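Local coordinates for protein chitinase A (Pteris ryukyuensis, PDB 4RL3) that probably hydrolyses the glycosidic bonds of chitin through a family 18 glycosidase domain, the part of the longer protein that this chain represents, at residues A93-V96 with S97-V100; I142-L145 with K146-V150; S256-K259 with F260-E263. One frame throughout, in Å; residues are numbered along the deposited sequence.

Interaction 1. Residues A93-V96 with S97-V100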
loop_
_atom_site.group_PDB
_atom_site.type_symbol
_atom_site.label_atom_id
_atom_site.label_comp_id
_atom_site.label_asym_id
_atom_site.label_seq_id
_atom_site.Cartn_x
_atom_site.Cartn_y
_atom_site.Cartn_z
ATOM N N ALA A 93 -6.474 -19.529 5.451
ATOM C CA ALA A 93 -7.152 -19.429 6.731
ATOM C C ALA A 93 -7.617 -20.808 7.160
ATOM O O ALA A 93 -8.175 -21.554 6.358
ATOM C CB ALA A 93 -8.357 -18.506 6.617
ATOM N N THR A 94 -7.404 -21.127 8.429
ATOM C CA THR A 94 -7.923 -22.373 9.011
ATOM C C THR A 94 -9.449 -22.341 9.020
ATOM O O THR A 94 -10.106 -23.318 8.647
ATOM C CB THR A 94 -7.386 -22.560 10.449
ATOM O OG1 THR A 94 -5.954 -22.653 10.405
ATOM C CG2 THR A 94 -7.968 -23.819 11.100
ATOM N N SER A 95 -9.982 -21.212 9.479
ATOM C CA SER A 95 -11.387 -20.860 9.387
ATOM C C SER A 95 -11.440 -19.349 9.300
ATOM O O SER A 95 -10.489 -18.661 9.716
ATOM C CB SER A 95 -12.162 -21.330 10.621
ATOM O OG SER A 95 -11.780 -20.599 11.776
ATOM N N VAL A 96 -12.537 -18.826 8.776
ATOM C CA VAL A 96 -12.699 -17.380 8.668
ATOM C C VAL A 96 -12.623 -16.748 10.058
ATOM O O VAL A 96 -11.889 -15.789 10.275
ATOM C CB VAL A 96 -14.013 -16.997 7.959
ATOM C CG1 VAL A 96 -14.290 -15.506 8.085
ATOM C CG2 VAL A 96 -13.965 -17.416 6.504
ATOM N N SER A 97 -13.376 -17.295 11.004
ATOM C CA SER A 97 -13.456 -16.684 12.318
ATOM C C SER A 97 -12.121 -16.686 13.048
ATOM O O SER A 97 -11.782 -15.705 13.722
ATOM C CB SER A 97 -14.535 -17.348 13.177
ATOM O OG SER A 97 -14.208 -18.691 13.469
ATOM N N SER A 98 -11.359 -17.769 12.927
ATOM C CA SER A 98 -10.082 -17.858 13.638
ATOM C C SER A 98 -9.032 -16.956 12.990
ATOM O O SER A 98 -8.244 -16.313 13.696
ATOM C CB SER A 98 -9.581 -19.296 13.780
ATOM O OG SER A 98 -9.312 -19.910 12.538
ATOM N N TRP A 99 -9.029 -16.892 11.660
ATOM C CA TRP A 99 -8.100 -15.995 10.964
ATOM C C TRP A 99 -8.396 -14.540 11.373
ATOM O O TRP A 99 -7.483 -13.776 11.737
ATOM C CB TRP A 99 -8.161 -16.182 9.426
ATOM C CG TRP A 99 -7.048 -15.443 8.712
ATOM C CD1 TRP A 99 -5.855 -15.960 8.314
ATOM C CD2 TRP A 99 -7.021 -14.050 8.358
ATOM N NE1 TRP A 99 -5.075 -14.981 7.746
ATOM C CE2 TRP A 99 -5.768 -13.802 7.755
ATOM C CE3 TRP A 99 -7.930 -12.997 8.482
ATOM C CZ2 TRP A 99 -5.400 -12.543 7.285
ATOM C CZ3 TRP A 99 -7.564 -11.737 8.016
ATOM C CH2 TRP A 99 -6.311 -11.524 7.414
ATOM N N VAL A 100 -9.670 -14.161 11.316
ATOM C CA VAL A 100 -10.052 -12.800 11.649
ATOM C C VAL A 100 -9.669 -12.457 13.092
ATOM O O VAL A 100 -9.127 -11.387 13.342
ATOM C CB VAL A 100 -11.561 -12.573 11.410
ATOM C CG1 VAL A 100 -12.028 -11.271 12.041
ATOM C CG2 VAL A 100 -11.858 -12.598 9.912
#
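Trp99 sets its CB against Ala93 at the start of the helix, and the indole beyond it leads off. CB lies 3.7 Å from Ala93 CB and also near Ser95 O. CG and then CD1 pass the same Ala93 methyl obliquely, CG at 3.9 Å; alanine suits a place where a larger side chain would probably press on the indole. A chi1 of -170° places CG opposite the backbone N and carries the ring away from the loop. NE1, in the five-membered ring, hydrogen-bonds Asp37 OD2, the ring meets Phe91, and the side chain also packs on Cys137 of helix 131-147.

Ser95 is the N-cap residue. Its O accepts the first helical bond from Trp99 N at 3.0 Å, and its OG hydrogen-bonds Ser98 OG at 2.7 Å. A small hydroxyl on each residue lets the two sit this close, and Asn46 ND2 also bonds Ser98 OG. One step on, Val100 N bonds Val96 O at 2.9 Å, and the CG1 methyl of Val96 packs on Val100 CG2. This cap opens helix 96-114 after the loop that follows strand 87-88; Val96, Trp99 and Val100 all rest against helix 131-147.

Interaction 2. Residues I142-L145 with K146-V150. With EDO (1,2-ethanediol), chain D.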
loop_
_atom_site.group_PDB
_atom_site.type_symbol
_atom_site.label_atom_id
_atom_site.label_comp_id
_atom_site.label_asym_id
_atom_site.label_seq_id
_atom_site.Cartn_x
_atom_site.Cartn_y
_atom_site.Cartn_z
ATOM N N ILE A 142 -10.846 -5.204 8.396
ATOM C CA ILE A 142 -10.878 -3.746 8.252
ATOM C C ILE A 142 -12.018 -3.134 9.069
ATOM O O ILE A 142 -11.847 -2.121 9.751
ATOM C CB ILE A 142 -10.997 -3.323 6.772
ATOM C CG1 ILE A 142 -9.741 -3.717 6.008
ATOM C CG2 ILE A 142 -11.229 -1.828 6.665
ATOM C CD1 ILE A 142 -9.881 -3.605 4.500
ATOM N N THR A 143 -13.183 -3.768 8.999
ATOM C CA THR A 143 -14.372 -3.272 9.673
ATOM C C THR A 143 -14.149 -3.240 11.184
ATOM O O THR A 143 -14.465 -2.242 11.848
ATOM C CB THR A 143 -15.599 -4.138 9.323
ATOM O OG1 THR A 143 -15.877 -4.017 7.923
ATOM C CG2 THR A 143 -16.821 -3.727 10.128
ATOM N N GLN A 144 -13.565 -4.301 11.726
ATOM C CA GLN A 144 -13.273 -4.340 13.157
ATOM C C GLN A 144 -12.204 -3.330 13.573
ATOM O O GLN A 144 -12.342 -2.685 14.612
ATOM C CB GLN A 144 -12.836 -5.728 13.594
ATOM C CG GLN A 144 -13.949 -6.749 13.656
ATOM C CD GLN A 144 -13.556 -7.992 14.444
ATOM O OE1 GLN A 144 -12.876 -7.917 15.474
ATOM N NE2 GLN A 144 -14.034 -9.128 13.997
ATOM N N LEU A 145 -11.126 -3.193 12.797
ATOM C CA LEU A 145 -10.096 -2.226 13.168
ATOM C C LEU A 145 -10.642 -0.803 13.152
ATOM O O LEU A 145 -10.235 0.008 13.985
ATOM C CB LEU A 145 -8.868 -2.336 12.271
ATOM C CG LEU A 145 -8.020 -3.603 12.445
ATOM C CD1 LEU A 145 -6.959 -3.634 11.363
ATOM C CD2 LEU A 145 -7.363 -3.708 13.814
ATOM N N LYS A 146 -11.555 -0.504 12.224
ATOM C CA LYS A 146 -12.212 0.799 12.186
ATOM C C LYS A 146 -13.151 0.990 13.372
ATOM O O LYS A 146 -13.092 2.024 14.054
ATOM C CB LYS A 146 -12.958 0.999 10.862
ATOM C CG LYS A 146 -12.045 1.276 9.673
ATOM C CD LYS A 146 -11.433 2.655 9.717
ATOM C CE LYS A 146 -10.596 2.940 8.475
ATOM N NZ LYS A 146 -11.445 3.199 7.273
ATOM N N ALA A 147 -13.990 -0.005 13.633
ATOM C CA ALA A 147 -14.977 0.097 14.716
ATOM C C ALA A 147 -14.290 0.207 16.075
ATOM O O ALA A 147 -14.758 0.944 16.965
ATOM C CB ALA A 147 -15.918 -1.092 14.686
ATOM N N ASN A 148 -13.164 -0.493 16.219
ATOM C CA ASN A 148 -12.396 -0.483 17.464
ATOM C C ASN A 148 -11.549 0.788 17.627
ATOM O O ASN A 148 -10.858 0.927 18.632
ATOM C CB ASN A 148 -11.474 -1.710 17.542
ATOM C CG ASN A 148 -12.227 -3.041 17.604
ATOM O OD1 ASN A 148 -13.456 -3.098 17.781
ATOM N ND2 ASN A 148 -11.479 -4.133 17.457
ATOM N N ASN A 149 -11.589 1.689 16.639
ATOM C CA ASN A 149 -10.820 2.939 16.644
ATOM C C ASN A 149 -9.308 2.722 16.640
ATOM O O ASN A 149 -8.545 3.540 17.162
ATOM C CB ASN A 149 -11.258 3.819 17.819
ATOM C CG ASN A 149 -12.761 4.025 17.844
ATOM O OD1 ASN A 149 -13.347 4.416 16.835
ATOM N ND2 ASN A 149 -13.398 3.732 18.975
ATOM N N VAL A 150 -8.877 1.630 16.013
ATOM C CA VAL A 150 -7.472 1.247 15.995
ATOM C C VAL A 150 -6.730 1.890 14.810
ATOM O O VAL A 150 -5.521 2.185 14.901
ATOM C CB VAL A 150 -7.323 -0.294 15.942
ATOM C CG1 VAL A 150 -5.867 -0.702 15.785
ATOM C CG2 VAL A 150 -7.905 -0.935 17.193
HETATM C C1 EDO D . -13.640 6.317 7.380
HETATM O O1 EDO D . -12.230 6.114 7.402
HETATM C C2 EDO D . -14.328 5.063 6.857
HETATM O O2 EDO D . -14.205 3.986 7.796
#
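Val150 N reaches back five residues to bond Leu145 O at 2.9 Å, across Asn149, whose backbone is left-handed with phi +63°. Together with the 3.0 Å bond from Asn149 N to Lys146 O, this makes a Schellman motif, and asparagine is among the non-glycine residues that tolerate such a backbone best. The hydrophobic pair that often accompanies the motif is present too. Leu145 CD2 meets Val150 CG1 at 3.9 Å, the two side chains crossing obliquely, and the pair faces helix 96-114, where Leu145 touches Thr108 and Val150 touches Ile111.

Helix 131-147 links parallel strands 118-123 and 153-156 in a beta-alpha-beta unit. Ahead of the reversal it keeps its ordinary pattern, with Lys146 N, Ala147 N and Asn148 N bonded to the carbonyls four residues back. Asn148 folds its amide over the last turn, and CG comes within 3.0 Å of Gln144 O; the amide does not donate to that oxygen, which already takes Asn148 N.

Lys146 runs beside Ile142, its CG 3.4 Å from Ile142 O. Bends at chi2 (-72°) and chi4 (74°) curl the chain so that NZ reaches Asp178, its salt-bridge partner, and Val176 O. The same NZ grips both hydroxyls of a 1,2-ethanediol, probably from the crystallisation liquor, with O2 at 2.9 Å and O1 at 3.0 Å; Asp178 OD1 bonds the diol as well. A methionine in its place would probably leave Asp178 without this salt-bridge partner and the diol without the ammonium group that holds both its oxygens.

The last-turn carbonyls of Leu145 and Lys146 are satisfied by the turning backbone, while the ammonium group is probably stabilised as a cation by the Asp178 carboxylate, with Val176 O taking a further bond.

Interaction 3. Residues S256-K259 with F260-E263; sequences SSAK and FQYE
Ala258 to Gln261 form a type II' beta turn that leads straight into a helix. Lys259, at the turn's second position, takes a positive phi of 50°, a conformation glycine adopts more easily, and Phe260 follows as the N-cap residue. From within the turn, Lys259 N makes a weak 3.3 Å bond back to Ser256 O.

A side chain closes this turn. Gln261 NE2 donates to Ala258 O at 2.9 Å, almost straight (170°), meeting a lone pair in the carbonyl plane while the oxygen lies near the plane of the glutamine amide. Gln261 CG stands between the backbone N and the carbonyl carbon (chi1 69°), which sends the chain back over the turn; glutamine is long enough to bring its amide back to Ala258 O. Its CG also sits 4.0 Å above the Tyr262 ring, over the centre of one face. Ala258 CB approaches the same ring obliquely, 3.9 Å from CE2, and that ring packs on helix 226-238 as well.

The helix so begun, 261-271, is the last of the chain and belongs to the outer layer of the TIM barrel expected of family 18. Phenylalanine has no polar end to cap it. Instead, a water accepts from Tyr262 N at 3.0 Å and donates to Lys259 O at 2.7 Å and to Glu263 OE2 at 2.8 Å. Glu263 bends at chi2 to bring OE2 to this water, while OE1 is hydrogen-bonded to Ser253 OG and lies close to Glu6 OE2, a pairing that may favour a proton on one of the two acids. Phe260 gives its ring to Pro21, Val20 and Tyr254, and Lys259 lays its ammonium group by Tyr254, bonding the carbonyl and making a cation-pi contact with the ring.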
loop_
_atom_site.group_PDB
_atom_site.type_symbol
_atom_site.label_atom_id
_atom_site.label_comp_id
_atom_site.label_asym_id
_atom_site.label_seq_id
_atom_site.Cartn_x
_atom_site.Cartn_y
_atom_site.Cartn_z
ATOM N N SER A 256 18.368 3.176 -6.535
ATOM C CA SER A 256 18.339 3.626 -7.930
ATOM C C SER A 256 19.302 4.785 -8.196
ATOM O O SER A 256 19.662 5.537 -7.283
ATOM C CB SER A 256 16.924 4.061 -8.312
ATOM O OG SER A 256 16.609 5.352 -7.805
ATOM N N SER A 257 19.682 4.960 -9.459
ATOM C CA SER A 257 20.524 6.095 -9.823
ATOM C C SER A 257 19.757 7.424 -9.707
ATOM O O SER A 257 20.352 8.458 -9.382
ATOM C CB SER A 257 21.109 5.916 -11.226
ATOM O OG SER A 257 20.089 5.799 -12.178
ATOM N N ALA A 258 18.442 7.386 -9.918
ATOM C CA ALA A 258 17.614 8.590 -9.834
ATOM C C ALA A 258 17.366 9.034 -8.395
ATOM O O ALA A 258 16.903 10.148 -8.163
ATOM C CB ALA A 258 16.280 8.395 -10.550
ATOM N N LYS A 259 17.673 8.169 -7.437
ATOM C CA LYS A 259 17.420 8.442 -6.027
ATOM C C LYS A 259 15.962 8.909 -5.818
ATOM O O LYS A 259 15.052 8.256 -6.352
ATOM C CB LYS A 259 18.517 9.345 -5.437
ATOM C CG LYS A 259 19.885 8.652 -5.389
ATOM C CD LYS A 259 19.892 7.505 -4.381
ATOM C CE LYS A 259 21.283 6.993 -4.034
ATOM N NZ LYS A 259 21.289 6.280 -2.724
ATOM N N PHE A 260 15.720 9.990 -5.077
ATOM C CA PHE A 260 14.358 10.340 -4.668
ATOM C C PHE A 260 13.743 11.526 -5.408
ATOM O O PHE A 260 12.799 12.139 -4.920
ATOM C CB PHE A 260 14.308 10.586 -3.158
ATOM C CG PHE A 260 14.612 9.365 -2.335
ATOM C CD1 PHE A 260 13.586 8.510 -1.937
ATOM C CD2 PHE A 260 15.907 9.069 -1.948
ATOM C CE1 PHE A 260 13.855 7.386 -1.170
ATOM C CE2 PHE A 260 16.177 7.939 -1.187
ATOM C CZ PHE A 260 15.151 7.106 -0.792
ATOM N N GLN A 261 14.253 11.840 -6.592
ATOM C CA GLN A 261 13.757 13.006 -7.310
ATOM C C GLN A 261 12.289 12.885 -7.698
ATOM O O GLN A 261 11.576 13.886 -7.728
ATOM C CB GLN A 261 14.617 13.337 -8.532
ATOM C CG GLN A 261 14.559 12.345 -9.683
ATOM C CD GLN A 261 15.677 12.593 -10.676
ATOM O OE1 GLN A 261 15.565 13.444 -11.566
ATOM N NE2 GLN A 261 16.770 11.866 -10.516
ATOM N N TYR A 262 11.815 11.676 -7.978
ATOM C CA TYR A 262 10.415 11.522 -8.385
ATOM C C TYR A 262 9.430 11.593 -7.207
ATOM O O TYR A 262 8.303 12.059 -7.375
ATOM C CB TYR A 262 10.231 10.245 -9.199
ATOM C CG TYR A 262 11.019 10.273 -10.477
ATOM C CD1 TYR A 262 10.786 11.259 -11.432
ATOM C CD2 TYR A 262 12.007 9.331 -10.735
ATOM C CE1 TYR A 262 11.503 11.299 -12.612
ATOM C CE2 TYR A 262 12.727 9.363 -11.921
ATOM C CZ TYR A 262 12.468 10.348 -12.847
ATOM O OH TYR A 262 13.190 10.375 -14.023
ATOM N N GLU A 263 9.870 11.186 -6.014
ATOM C CA GLU A 263 9.086 11.411 -4.796
ATOM C C GLU A 263 8.812 12.901 -4.637
ATOM O O GLU A 263 7.693 13.323 -4.327
ATOM C CB GLU A 263 9.845 10.930 -3.556
ATOM C CG GLU A 263 9.747 9.443 -3.232
ATOM C CD GLU A 263 10.623 8.545 -4.089
ATOM O OE1 GLU A 263 10.615 7.322 -3.836
ATOM O OE2 GLU A 263 11.332 9.022 -5.009
HETATM O O HOH W 1 12.682 8.899 -7.433
#

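Overall arrangement
Along the chain the three contacts come in series, interaction 1 first and interaction 3 near the C-terminus. Interactions 1 and 2 are neighbours, their centres about 17 Å apart: one begins helix 96-114 and the other ends helix 131-147, and the two helices pack side by side, Val100 CG1 touching Gln144 NE2 at 3.5 Å. Interaction 3 lies on the opposite side of the chain's centre, its own centre about 41 Å from that of interaction 1 and about 36 Å from that of interaction 2, at the start of helix 261-271. The three are thus two helix starts and one helix end, each made by a local cap or turn, at the outside of the barrel.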